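SusD-like protein BACOVA_02651 (Bacteroides ovatus, PDB 5E75) binds polysaccharide at the surface of the cell and probably captures xyloglucan before its transport into the periplasm for degradation. Local coordinates at residues Q59-F63 / W444-R448; V83-S88 / I134-Q138; R114-A118 / F157-L162. One frame throughout, in Å; residues are numbered along the deposited sequence.

How the interactions relate
Interactions 2 and 3 touch, their centres 12 Å apart: R117 NH1 of interaction 3 lies 2.7 Å from N87 OD1 of interaction 2, while E135 CG packs 3.5 Å from F157 CE2. Together they bind helices 70-95, 103-125 and 151-168 and the segment 134-138 into one helical region. Interaction 1 is remote, its centre 36 Å from that of interaction 2 and 33 Å from that of interaction 3, with nearest atoms about 19 Å away in both cases. It joins distant parts of the sequence. 1,2-Ethanediol lies about 4 Å from the side chains of V61 and I134, and Tris about 5 Å from that of F63, all probably from the crystallisation liquor.

Interaction 1 (Q59-F63 / W444-R448); sequences QFVTF and WRGYR
R445, V61 and F63 bury the most surface here, R445 far more than the other two. Residues 59-62 form a loosely bonded helical turn that F63 terminates with positive phi (phi/psi 64°/49°). Opposite it, W444-Y447 make a type II beta turn, closed by Y447 N to W444 O at 3.1 Å; R445 (-63°/131°) and G446 (91°/-14°) occupy its corners. The closest CA atoms across the segments are those of T62 and R445, 5.8 Å apart. R445 directs its CB toward the helix and extends (chi1 m, chi2 t, chi3 t, chi4 -87°) until NH1 donates a 2.8 Å hydrogen bond to V61 O, near the guanidinium plane. An arginine thus meets a carbonyl at the C-terminal end of a short helix; the same NH1 also reaches R47 O, and NH2 bonds Q443 OE1. F63 (chi1 m) sets CE2 of its ring over one face of the guanidinium, 3.4 Å from R445 NH1. Nearer the R445 backbone, V61 (chi1 t) places CG1 4.1 Å from R445 CB. T62 CG2 lies 4.1 Å from G446 CA, where a side chain would crowd this methyl and be jammed against the preceding carbonyl, so the turn calls for glycine. The contact joins the N-terminal part of the chain to the loop between helix 433-441 and strand 451-454. Around it, F60 packs on helix 40-46, V61 on Y52 of strand 51-52, and F63 on helix 490-493, while R448 pairs its backbone with T480.

Interaction 2 (V83-S88 / I134-Q138); sequences VTMANS and IEDNQ
Two asparagines interlock across this contact. N87 ND2 donates to N137 OD1 (3.0 Å) and to I134 O (3.1 Å), and N137 ND2 donates to T84 O (3.0 Å), a carbonyl that also accepts S88 N within helix 70-95. The CA-to-CB bonds of N87 and N137 both point toward the opposite segment, with chi1 m. CA spacings are 7.5 Å for V83-I134, 6.3 Å for T84-N137 and 6.1 Å for N87-E135. Segment 134-138 is extended at I134 (-137°/120°) and turns into helix 137-142, for which D136 is the N-cap, OD1 accepting Q138 N at 2.9 Å. One water links S88 OG (2.8 Å) to N137 ND2 (3.0 Å); another donates to N87 O (2.7 Å) and weakly to E135 O (3.4 Å). Apolar packing is slight, V83 CG1 lying 4.3 Å from I134 CB. With R117 NH1 bonded to N87 OD1, both N87 amide atoms are satisfied: directional polar bonds, more than hydrophobic burial, fix helix 70-95 against this loop and helix start.

Interaction 3 (R114-A118 / F157-L162); sequences RLMRA and FIINDL
D161 is the buried acceptor for two arginines from the facing helix. R114 NE (2.7 Å) and NH2 (3.0 Å) both converge on D161 OD1, whereas R117 meets the carboxylate side-on, NH2 to OD1 at 2.7 Å and NE to OD2 at 2.8 Å. OD1 therefore accepts three of the four bonds of this salt-bridge network. Both arginines have further partners: R114 NH2 also forms a salt bridge with the side chain (OE1) of E519, the last residue, and R117 NH1 hydrogen-bonds N87 OD1 of helix 70-95. The CA-to-CB bonds of R114 and R117 point toward the partner helix, R114 with chi1 m and R117 with chi1 t, and each has chi3 p. F157 (chi1 t) brings CZ over one face of the R117 guanidinium, and its CE1 comes within 3.6 Å of R117 NE.

The two segments are regular helix, with axes 8.3 Å apart at closest approach and a crossing angle of -155°, close to antiparallel. CA pairs R114-D161 (5.1 Å), L115-L162 (5.8 Å) and A118-I158 (4.6 Å) set the register. The small A118 permits the tight approach, its CB 3.7 Å from L162 CG, 3.8 Å from D161 CB and 4.1 Å from I158 CG2; L115 CD1 meets L162 CD2 at 3.6 Å. Such closely packed, nearly antiparallel helices are consistent with the TPR-like helical scaffold of the SusD family.

Interaction 1 (Q59-F63 / W444-R448)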
loop_
_atom_site.group_PDB
_atom_site.type_symbol
_atom_site.label_atom_id
_atom_site.label_comp_id
_atom_site.label_asym_id
_atom_site.label_seq_id
_atom_site.Cartn_x
_atom_site.Cartn_y
_atom_site.Cartn_z
ATOM N N GLN A 59 7.258 16.130 6.430
ATOM C CA GLN A 59 8.638 15.666 6.421
ATOM C C GLN A 59 8.807 14.333 5.692
ATOM O O GLN A 59 9.885 14.049 5.187
ATOM C CB GLN A 59 9.213 15.561 7.842
ATOM C CG GLN A 59 8.469 14.619 8.777
ATOM C CD GLN A 59 7.315 15.273 9.519
ATOM O OE1 GLN A 59 6.848 16.348 9.151
ATOM N NE2 GLN A 59 6.859 14.622 10.585
ATOM N N PHE A 60 7.761 13.515 5.653
ATOM C CA PHE A 60 7.835 12.263 4.920
ATOM C C PHE A 60 7.916 12.479 3.420
ATOM O O PHE A 60 8.568 11.716 2.700
ATOM C CB PHE A 60 6.674 11.329 5.294
ATOM C CG PHE A 60 6.889 10.649 6.595
ATOM C CD1 PHE A 60 6.615 11.307 7.774
ATOM C CD2 PHE A 60 7.448 9.373 6.651
ATOM C CE1 PHE A 60 6.859 10.702 8.982
ATOM C CE2 PHE A 60 7.692 8.765 7.861
ATOM C CZ PHE A 60 7.400 9.424 9.018
ATOM N N VAL A 61 7.277 13.544 2.953
ATOM C CA VAL A 61 7.266 13.908 1.544
ATOM C C VAL A 61 8.567 14.607 1.139
ATOM O O VAL A 61 9.067 14.434 0.026
ATOM C CB VAL A 61 6.074 14.832 1.205
ATOM C CG1 VAL A 61 5.970 15.035 -0.313
ATOM C CG2 VAL A 61 4.774 14.270 1.748
ATOM N N THR A 62 9.103 15.429 2.038
ATOM C CA THR A 62 10.262 16.251 1.711
ATOM C C THR A 62 11.596 15.662 2.180
ATOM O O THR A 62 12.646 16.267 2.008
ATOM C CB THR A 62 10.098 17.670 2.277
ATOM O OG1 THR A 62 10.091 17.606 3.710
ATOM C CG2 THR A 62 8.796 18.288 1.793
ATOM N N PHE A 63 11.553 14.458 2.742
ATOM C CA PHE A 63 12.751 13.748 3.197
ATOM C C PHE A 63 13.474 14.461 4.339
ATOM O O PHE A 63 14.694 14.652 4.310
ATOM C CB PHE A 63 13.700 13.423 2.034
ATOM C CG PHE A 63 13.140 12.420 1.073
ATOM C CD1 PHE A 63 13.311 11.063 1.294
ATOM C CD2 PHE A 63 12.420 12.825 -0.030
ATOM C CE1 PHE A 63 12.781 10.132 0.431
ATOM C CE2 PHE A 63 11.893 11.905 -0.922
ATOM C CZ PHE A 63 12.063 10.549 -0.685
ATOM N N TRP A 444 8.871 17.777 -7.493
ATOM C CA TRP A 444 8.430 19.057 -6.915
ATOM C C TRP A 444 7.802 18.835 -5.542
ATOM O O TRP A 444 6.754 19.394 -5.216
ATOM C CB TRP A 444 7.441 19.787 -7.835
ATOM C CG TRP A 444 8.035 20.307 -9.124
ATOM C CD1 TRP A 444 8.681 19.584 -10.080
ATOM C CD2 TRP A 444 8.001 21.660 -9.596
ATOM N NE1 TRP A 444 9.054 20.405 -11.123
ATOM C CE2 TRP A 444 8.652 21.681 -10.844
ATOM C CE3 TRP A 444 7.487 22.855 -9.081
ATOM C CZ2 TRP A 444 8.799 22.853 -11.587
ATOM C CZ3 TRP A 444 7.639 24.020 -9.827
ATOM C CH2 TRP A 444 8.290 24.005 -11.059
ATOM N N ARG A 445 8.445 17.995 -4.749
ATOM C CA ARG A 445 7.919 17.651 -3.439
ATOM C C ARG A 445 7.844 18.878 -2.534
ATOM O O ARG A 445 8.799 19.642 -2.418
ATOM C CB ARG A 445 8.785 16.566 -2.797
ATOM C CG ARG A 445 8.605 15.200 -3.426
ATOM C CD ARG A 445 9.797 14.299 -3.165
ATOM N NE ARG A 445 9.555 12.927 -3.631
ATOM C CZ ARG A 445 8.968 11.969 -2.908
ATOM N NH1 ARG A 445 8.585 12.214 -1.662
ATOM N NH2 ARG A 445 8.814 10.759 -3.432
ATOM N N GLY A 446 6.687 19.058 -1.908
ATOM C CA GLY A 446 6.469 20.188 -1.012
ATOM C C GLY A 446 5.900 21.420 -1.693
ATOM O O GLY A 446 5.448 22.334 -1.004
ATOM N N TYR A 447 5.934 21.457 -3.020
ATOM C CA TYR A 447 5.230 22.501 -3.760
ATOM C C TYR A 447 3.758 22.148 -3.814
ATOM O O TYR A 447 3.395 21.002 -4.052
ATOM C CB TYR A 447 5.741 22.622 -5.190
ATOM C CG TYR A 447 7.060 23.315 -5.344
ATOM C CD1 TYR A 447 8.246 22.667 -5.045
ATOM C CD2 TYR A 447 7.117 24.619 -5.814
ATOM C CE1 TYR A 447 9.465 23.312 -5.195
ATOM C CE2 TYR A 447 8.319 25.264 -5.972
ATOM C CZ TYR A 447 9.487 24.612 -5.656
ATOM O OH TYR A 447 10.683 25.268 -5.828
ATOM N N ARG A 448 2.913 23.138 -3.592
ATOM C CA ARG A 448 1.468 22.964 -3.633
ATOM C C ARG A 448 0.952 24.278 -4.188
ATOM O O ARG A 448 1.732 25.201 -4.410
ATOM C CB ARG A 448 0.915 22.687 -2.236
ATOM C CG ARG A 448 1.272 23.776 -1.248
ATOM C CD ARG A 448 1.023 23.380 0.175
ATOM N NE ARG A 448 1.692 24.280 1.114
ATOM C CZ ARG A 448 1.114 25.320 1.712
ATOM N NH1 ARG A 448 -0.159 25.619 1.474
ATOM N NH2 ARG A 448 1.815 26.067 2.556
#

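Interaction 2 (V83-S88 / I134-Q138)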
loop_
_atom_site.group_PDB
_atom_site.type_symbol
_atom_site.label_atom_id
_atom_site.label_comp_id
_atom_site.label_asym_id
_atom_site.label_seq_id
_atom_site.Cartn_x
_atom_site.Cartn_y
_atom_site.Cartn_z
ATOM N N VAL A 83 4.223 -9.778 13.232
ATOM C CA VAL A 83 5.192 -10.847 13.350
ATOM C C VAL A 83 4.952 -11.642 14.624
ATOM O O VAL A 83 4.905 -12.872 14.582
ATOM C CB VAL A 83 6.641 -10.294 13.349
ATOM C CG1 VAL A 83 7.655 -11.401 13.669
ATOM C CG2 VAL A 83 6.953 -9.607 11.999
ATOM N N THR A 84 4.818 -10.957 15.755
ATOM C CA THR A 84 4.678 -11.689 17.016
ATOM C C THR A 84 3.317 -12.370 17.120
ATOM O O THR A 84 3.231 -13.475 17.671
ATOM C CB THR A 84 4.975 -10.815 18.230
ATOM O OG1 THR A 84 4.059 -9.749 18.272
ATOM C CG2 THR A 84 6.389 -10.258 18.175
ATOM N N MET A 85 2.253 -11.771 16.597
ATOM C CA MET A 85 0.978 -12.510 16.543
ATOM C C MET A 85 1.060 -13.771 15.670
ATOM O O MET A 85 0.508 -14.826 16.013
ATOM C CB MET A 85 -0.192 -11.639 16.076
ATOM C CG MET A 85 -1.514 -12.394 16.228
ATOM S SD MET A 85 -2.986 -11.516 15.721
ATOM C CE MET A 85 -2.965 -10.161 16.860
ATOM N N ALA A 86 1.704 -13.656 14.515
ATOM C CA ALA A 86 1.920 -14.808 13.643
ATOM C C ALA A 86 2.657 -15.904 14.417
ATOM O O ALA A 86 2.284 -17.088 14.365
ATOM C CB ALA A 86 2.720 -14.394 12.401
ATOM N N ASN A 87 3.718 -15.518 15.118
ATOM C CA ASN A 87 4.489 -16.489 15.897
ATOM C C ASN A 87 3.625 -17.156 16.981
ATOM O O ASN A 87 3.711 -18.370 17.202
ATOM C CB ASN A 87 5.725 -15.830 16.509
ATOM C CG ASN A 87 6.716 -15.371 15.468
ATOM O OD1 ASN A 87 6.646 -15.775 14.303
ATOM N ND2 ASN A 87 7.660 -14.545 15.887
ATOM N N SER A 88 2.767 -16.371 17.616
ATOM C CA SER A 88 1.877 -16.910 18.641
ATOM C C SER A 88 0.878 -17.892 18.049
ATOM O O SER A 88 0.604 -18.944 18.653
ATOM C CB SER A 88 1.150 -15.794 19.364
ATOM O OG SER A 88 2.036 -15.058 20.183
ATOM N N ILE A 134 12.541 -12.826 13.484
ATOM C CA ILE A 134 12.081 -13.477 14.717
ATOM C C ILE A 134 11.076 -14.568 14.411
ATOM O O ILE A 134 10.011 -14.292 13.844
ATOM C CB ILE A 134 11.330 -12.499 15.655
ATOM C CG1 ILE A 134 12.150 -11.256 15.934
ATOM C CG2 ILE A 134 10.972 -13.222 16.980
ATOM C CD1 ILE A 134 11.351 -10.168 16.588
ATOM N N GLU A 135 11.403 -15.802 14.798
ATOM C CA GLU A 135 10.447 -16.906 14.745
ATOM C C GLU A 135 10.004 -17.368 16.135
ATOM O O GLU A 135 8.988 -18.042 16.249
ATOM C CB GLU A 135 11.032 -18.114 14.024
ATOM C CG GLU A 135 11.345 -17.906 12.570
ATOM C CD GLU A 135 11.989 -19.121 11.946
ATOM O OE1 GLU A 135 11.283 -20.130 11.719
ATOM O OE2 GLU A 135 13.215 -19.071 11.702
ATOM N N ASP A 136 10.779 -17.017 17.165
ATOM C CA ASP A 136 10.519 -17.461 18.542
ATOM C C ASP A 136 10.333 -16.234 19.421
ATOM O O ASP A 136 11.301 -15.569 19.785
ATOM C CB ASP A 136 11.704 -18.298 19.050
ATOM C CG ASP A 136 11.463 -18.902 20.426
ATOM O OD1 ASP A 136 10.496 -18.509 21.100
ATOM O OD2 ASP A 136 12.249 -19.790 20.820
ATOM N N ASN A 137 9.087 -15.942 19.760
ATOM C CA ASN A 137 8.788 -14.791 20.603
ATOM C C ASN A 137 9.511 -14.852 21.946
ATOM O O ASN A 137 9.855 -13.819 22.495
ATOM C CB ASN A 137 7.294 -14.671 20.875
ATOM C CG ASN A 137 6.500 -14.248 19.660
ATOM O OD1 ASN A 137 7.050 -13.738 18.678
ATOM N ND2 ASN A 137 5.193 -14.424 19.733
ATOM N N GLN A 138 9.742 -16.055 22.467
ATOM C CA GLN A 138 10.377 -16.186 23.776
ATOM C C GLN A 138 11.817 -15.707 23.756
ATOM O O GLN A 138 12.306 -15.169 24.751
ATOM C CB GLN A 138 10.325 -17.629 24.272
ATOM C CG GLN A 138 10.900 -17.803 25.696
ATOM C CD GLN A 138 10.187 -16.938 26.729
ATOM O OE1 GLN A 138 10.806 -16.325 27.615
ATOM N NE2 GLN A 138 8.899 -16.861 26.604
HETATM O O HOH W 1 6.071 -19.668 16.878
HETATM O O HOH W 2 3.962 -15.714 22.150
#

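Interaction 3 (R114-A118 / F157-L162)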
loop_
_atom_site.group_PDB
_atom_site.type_symbol
_atom_site.label_atom_id
_atom_site.label_comp_id
_atom_site.label_asym_id
_atom_site.label_seq_id
_atom_site.Cartn_x
_atom_site.Cartn_y
_atom_site.Cartn_z
ATOM N N ARG A 114 2.081 -17.287 8.467
ATOM C CA ARG A 114 3.325 -17.072 7.743
ATOM C C ARG A 114 3.137 -16.086 6.578
ATOM O O ARG A 114 4.037 -15.300 6.277
ATOM C CB ARG A 114 3.914 -18.400 7.267
ATOM C CG ARG A 114 4.322 -19.280 8.437
ATOM C CD ARG A 114 5.110 -20.517 8.022
ATOM N NE ARG A 114 6.444 -20.176 7.544
ATOM C CZ ARG A 114 7.382 -21.067 7.245
ATOM N NH1 ARG A 114 7.142 -22.365 7.382
ATOM N NH2 ARG A 114 8.566 -20.655 6.817
ATOM N N LEU A 115 1.967 -16.084 5.952
ATOM C CA LEU A 115 1.675 -15.085 4.918
ATOM C C LEU A 115 1.721 -13.683 5.496
ATOM O O LEU A 115 2.306 -12.772 4.898
ATOM C CB LEU A 115 0.304 -15.357 4.289
ATOM C CG LEU A 115 -0.241 -14.323 3.287
ATOM C CD1 LEU A 115 0.715 -14.147 2.128
ATOM C CD2 LEU A 115 -1.638 -14.677 2.752
ATOM N N MET A 116 1.098 -13.485 6.650
ATOM C CA MET A 116 1.080 -12.159 7.251
ATOM C C MET A 116 2.463 -11.758 7.724
ATOM O O MET A 116 2.866 -10.603 7.549
ATOM C CB MET A 116 0.068 -12.063 8.389
ATOM C CG MET A 116 -1.359 -12.212 7.940
ATOM S SD MET A 116 -1.835 -10.932 6.787
ATOM C CE MET A 116 -3.577 -11.279 6.593
ATOM N N ARG A 117 3.212 -12.689 8.296
ATOM C CA ARG A 117 4.574 -12.410 8.719
ATOM C C ARG A 117 5.434 -11.991 7.522
ATOM O O ARG A 117 6.228 -11.044 7.612
ATOM C CB ARG A 117 5.156 -13.648 9.410
ATOM C CG ARG A 117 6.527 -13.433 10.040
ATOM C CD ARG A 117 6.943 -14.584 10.924
ATOM N NE ARG A 117 7.220 -15.795 10.191
ATOM C CZ ARG A 117 7.477 -16.965 10.773
ATOM N NH1 ARG A 117 7.491 -17.080 12.101
ATOM N NH2 ARG A 117 7.738 -18.013 10.023
ATOM N N ALA A 118 5.250 -12.667 6.398
ATOM C CA ALA A 118 5.958 -12.325 5.175
ATOM C C ALA A 118 5.600 -10.926 4.712
ATOM O O ALA A 118 6.475 -10.146 4.347
ATOM C CB ALA A 118 5.660 -13.340 4.070
ATOM N N PHE A 157 13.822 -15.069 4.217
ATOM C CA PHE A 157 12.845 -15.375 5.260
ATOM C C PHE A 157 11.430 -15.178 4.705
ATOM O O PHE A 157 10.537 -16.002 4.906
ATOM C CB PHE A 157 13.141 -14.462 6.458
ATOM C CG PHE A 157 12.358 -14.776 7.695
ATOM C CD1 PHE A 157 11.075 -14.285 7.870
ATOM C CD2 PHE A 157 12.922 -15.534 8.703
ATOM C CE1 PHE A 157 10.355 -14.565 9.018
ATOM C CE2 PHE A 157 12.219 -15.817 9.852
ATOM C CZ PHE A 157 10.929 -15.333 10.018
ATOM N N ILE A 158 11.229 -14.067 4.005
ATOM C CA ILE A 158 9.958 -13.776 3.353
ATOM C C ILE A 158 9.591 -14.862 2.334
ATOM O O ILE A 158 8.477 -15.379 2.326
ATOM C CB ILE A 158 10.033 -12.405 2.648
ATOM C CG1 ILE A 158 10.089 -11.253 3.658
ATOM C CG2 ILE A 158 8.861 -12.185 1.713
ATOM C CD1 ILE A 158 10.625 -9.952 3.076
ATOM N N ILE A 159 10.555 -15.232 1.496
ATOM C CA ILE A 159 10.337 -16.280 0.499
ATOM C C ILE A 159 9.948 -17.619 1.151
ATOM O O ILE A 159 9.014 -18.307 0.703
ATOM C CB ILE A 159 11.576 -16.431 -0.427
ATOM C CG1 ILE A 159 11.696 -15.221 -1.359
ATOM C CG2 ILE A 159 11.500 -17.724 -1.252
ATOM C CD1 ILE A 159 13.072 -15.079 -2.000
ATOM N N ASN A 160 10.635 -17.979 2.224
ATOM C CA ASN A 160 10.331 -19.239 2.891
ATOM C C ASN A 160 8.902 -19.244 3.437
ATOM O O ASN A 160 8.174 -20.237 3.312
ATOM C CB ASN A 160 11.309 -19.501 4.042
ATOM C CG ASN A 160 12.712 -19.841 3.571
ATOM O OD1 ASN A 160 12.965 -20.042 2.375
ATOM N ND2 ASN A 160 13.644 -19.877 4.521
ATOM N N ASP A 161 8.497 -18.134 4.036
ATOM C CA ASP A 161 7.148 -18.005 4.570
ATOM C C ASP A 161 6.113 -18.087 3.442
ATOM O O ASP A 161 5.097 -18.791 3.559
ATOM C CB ASP A 161 6.958 -16.672 5.302
ATOM C CG ASP A 161 7.410 -16.697 6.749
ATOM O OD1 ASP A 161 7.731 -17.790 7.283
ATOM O OD2 ASP A 161 7.428 -15.623 7.370
ATOM N N LEU A 162 6.361 -17.376 2.349
ATOM C CA LEU A 162 5.441 -17.423 1.231
ATOM C C LEU A 162 5.363 -18.805 0.582
ATOM O O LEU A 162 4.284 -19.220 0.138
ATOM C CB LEU A 162 5.810 -16.350 0.203
ATOM C CG LEU A 162 5.559 -14.929 0.702
ATOM C CD1 LEU A 162 6.192 -13.915 -0.226
ATOM C CD2 LEU A 162 4.081 -14.652 0.854
#